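Local coordinates for protein MTH0777 (Methanothermobacter thermautotrophicus, PDB 1KJN) that is of unknown function but adopts an alpha/beta fold with a six-stranded parallel sheet and forms an assembly of two chains, at residues V41-P45 with A46-L50. Numbering follows the deposited sequence.
Sequences VTANP and AALRL
An asparagine N-cap joins strand 38-43 to helix 45-54 at a tight strand-to-helix turn, where the side chain of Asn-44 bends back to the start of the helix and caps its first turn. Its OD1 accepts from Ala-47 N at 2.8 Å, the N-H pointing almost straight at the oxygen (163°). The side chain gets there because chi1 of 77° sets CG between the backbone N and the carbonyl carbon, bending the amide back toward the helix start. Asparagine suits the place, since its short side chain carries a carbonyl that can stand in for the backbone acceptor missing at the start of a helix. The main-chain carbonyl of the same residue opens the regular helical pattern: Asn-44 O takes the N-H of Leu-48 at 3.0 Å, and Pro-45 O then takes that of Arg-49. Pro-45 fits the first turn because its nitrogen has no hydrogen to offer and its ring already holds phi near the helical value. With an alanine here in place of Asn-44, Ala-47 N would probably lose its capping acceptor and the start of the helix would be held less firmly.

Strand 38-43 and helix 45-54 are the first two elements of a beta-alpha-beta unit that strand 63-66 completes, and the chain nearly reverses between them, the axes of residues 41-43 and 46-50 running at 143°. Small residues allow the close approach: Ala-43 CB meets Ala-47 CB at 3.6 Å. Leu-48 reaches back to the strand with CD1, which lies 3.4 Å from Ala-43 CB, a tight fit, and 4.3 Å from Val-41 CG1. Thr-42 faces away from the helix, and its OG1 is hydrogen-bonded to Val-65 O, on strand 63-66, while Ala-46 packs on His-140 of the second subunit.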
ATOM      1  N   VAL A  41       4.611 -13.287  -6.042  1.00 16.41           N
ATOM      2  CA  VAL A  41       4.884 -11.884  -6.353  1.00 17.15           C
ATOM      3  C   VAL A  41       6.400 -11.719  -6.518  1.00 21.04           C
ATOM      4  O   VAL A  41       7.184 -12.219  -5.691  1.00 21.70           O
ATOM      5  CB  VAL A  41       4.405 -10.943  -5.218  1.00 21.71           C
ATOM      6  CG1 VAL A  41       4.794  -9.507  -5.526  1.00 17.40           C
ATOM      7  CG2 VAL A  41       2.882 -11.050  -5.020  1.00 22.49           C
ATOM      8  N   THR A  42       6.817 -11.019  -7.566  1.00 17.85           N
ATOM      9  CA  THR A  42       8.246 -10.800  -7.787  1.00 22.82           C
ATOM     10  C   THR A  42       8.478  -9.328  -8.112  1.00 24.52           C
ATOM     11  O   THR A  42       7.733  -8.741  -8.896  1.00 22.74           O
ATOM     12  CB  THR A  42       8.806 -11.714  -8.923  1.00 27.13           C
ATOM     13  OG1 THR A  42      10.220 -11.514  -9.045  1.00 28.48           O
ATOM     14  CG2 THR A  42       8.134 -11.408 -10.273  1.00 21.21           C
ATOM     15  N   ALA A  43       9.480  -8.729  -7.466  1.00 25.19           N
ATOM     16  CA  ALA A  43       9.788  -7.317  -7.651  1.00 24.73           C
ATOM     17  C   ALA A  43      11.109  -6.940  -6.966  1.00 26.75           C
ATOM     18  O   ALA A  43      11.815  -7.813  -6.439  1.00 21.66           O
ATOM     19  CB  ALA A  43       8.656  -6.472  -7.080  1.00 20.04           C
ATOM     20  N   ASN A  44      11.431  -5.640  -6.992  1.00 27.86           N
ATOM     21  CA  ASN A  44      12.660  -5.119  -6.396  1.00 30.11           C
ATOM     22  C   ASN A  44      12.510  -5.078  -4.876  1.00 31.15           C
ATOM     23  O   ASN A  44      11.400  -5.146  -4.367  1.00 32.16           O
ATOM     24  CB  ASN A  44      13.063  -3.741  -7.017  1.00 30.65           C
ATOM     25  CG  ASN A  44      12.232  -2.533  -6.490  1.00 39.14           C
ATOM     26  OD1 ASN A  44      11.310  -2.682  -5.688  1.00 38.17           O
ATOM     27  ND2 ASN A  44      12.592  -1.322  -6.949  1.00 36.85           N
ATOM     28  N   PRO A  45      13.624  -4.964  -4.136  1.00 34.82           N
ATOM     29  CA  PRO A  45      13.566  -4.928  -2.668  1.00 33.58           C
ATOM     30  C   PRO A  45      12.524  -3.997  -2.052  1.00 31.62           C
ATOM     31  O   PRO A  45      11.729  -4.424  -1.223  1.00 27.95           O
ATOM     32  CB  PRO A  45      14.995  -4.537  -2.281  1.00 35.47           C
ATOM     33  CG  PRO A  45      15.815  -5.237  -3.352  1.00 39.05           C
ATOM     34  CD  PRO A  45      15.023  -4.864  -4.606  1.00 40.20           C
ATOM     35  N   ALA A  46      12.514  -2.735  -2.456  1.00 29.76           N
ATOM     36  CA  ALA A  46      11.549  -1.788  -1.903  1.00 31.36           C
ATOM     37  C   ALA A  46      10.114  -2.297  -2.093  1.00 21.32           C
ATOM     38  O   ALA A  46       9.355  -2.409  -1.140  1.00 21.39           O
ATOM     39  CB  ALA A  46      11.726  -0.424  -2.557  1.00 37.19           C
ATOM     40  N   ALA A  47       9.783  -2.664  -3.322  1.00 19.05           N
ATOM     41  CA  ALA A  47       8.453  -3.166  -3.641  1.00 20.66           C
ATOM     42  C   ALA A  47       8.044  -4.382  -2.779  1.00 19.92           C
ATOM     43  O   ALA A  47       6.955  -4.379  -2.192  1.00 16.24           O
ATOM     44  CB  ALA A  47       8.369  -3.496  -5.141  1.00 16.22           C
ATOM     45  N   LEU A  48       8.919  -5.394  -2.688  1.00 13.21           N
ATOM     46  CA  LEU A  48       8.621  -6.589  -1.892  1.00 19.32           C
ATOM     47  C   LEU A  48       8.412  -6.246  -0.435  1.00 17.99           C
ATOM     48  O   LEU A  48       7.548  -6.837   0.233  1.00 18.01           O
ATOM     49  CB  LEU A  48       9.736  -7.647  -2.047  1.00 19.33           C
ATOM     50  CG  LEU A  48       9.429  -8.802  -3.036  1.00 26.02           C
ATOM     51  CD1 LEU A  48       8.685  -8.317  -4.239  1.00 23.28           C
ATOM     52  CD2 LEU A  48      10.685  -9.564  -3.447  1.00 25.53           C
ATOM     53  N   ARG A  49       9.202  -5.296   0.074  1.00 21.79           N
ATOM     54  CA  ARG A  49       9.067  -4.892   1.477  1.00 26.83           C
ATOM     55  C   ARG A  49       7.746  -4.191   1.723  1.00 21.31           C
ATOM     56  O   ARG A  49       7.197  -4.283   2.811  1.00 22.50           O
ATOM     57  CB  ARG A  49      10.215  -3.989   1.956  1.00 29.05           C
ATOM     58  CG  ARG A  49      11.594  -4.616   1.892  1.00 34.79           C
ATOM     59  CD  ARG A  49      12.598  -3.866   2.760  1.00 35.25           C
ATOM     60  NE  ARG A  49      12.333  -4.163   4.160  1.00 42.20           N
ATOM     61  CZ  ARG A  49      12.977  -5.085   4.878  1.00 38.86           C
ATOM     62  NH1 ARG A  49      13.958  -5.799   4.341  1.00 40.16           N
ATOM     63  NH2 ARG A  49      12.568  -5.366   6.113  1.00 36.52           N
ATOM     64  N   LEU A  50       7.253  -3.460   0.727  1.00 20.22           N
ATOM     65  CA  LEU A  50       5.980  -2.757   0.895  1.00 20.80           C
ATOM     66  C   LEU A  50       4.832  -3.750   0.989  1.00 18.38           C
ATOM     67  O   LEU A  50       3.930  -3.599   1.830  1.00 16.02           O
ATOM     68  CB  LEU A  50       5.746  -1.757  -0.237  1.00 18.84           C
ATOM     69  CG  LEU A  50       6.590  -0.480  -0.122  1.00 16.44           C
ATOM     70  CD1 LEU A  50       6.470   0.362  -1.380  1.00 13.48           C
ATOM     71  CD2 LEU A  50       6.155   0.306   1.101  1.00 13.74           C
TER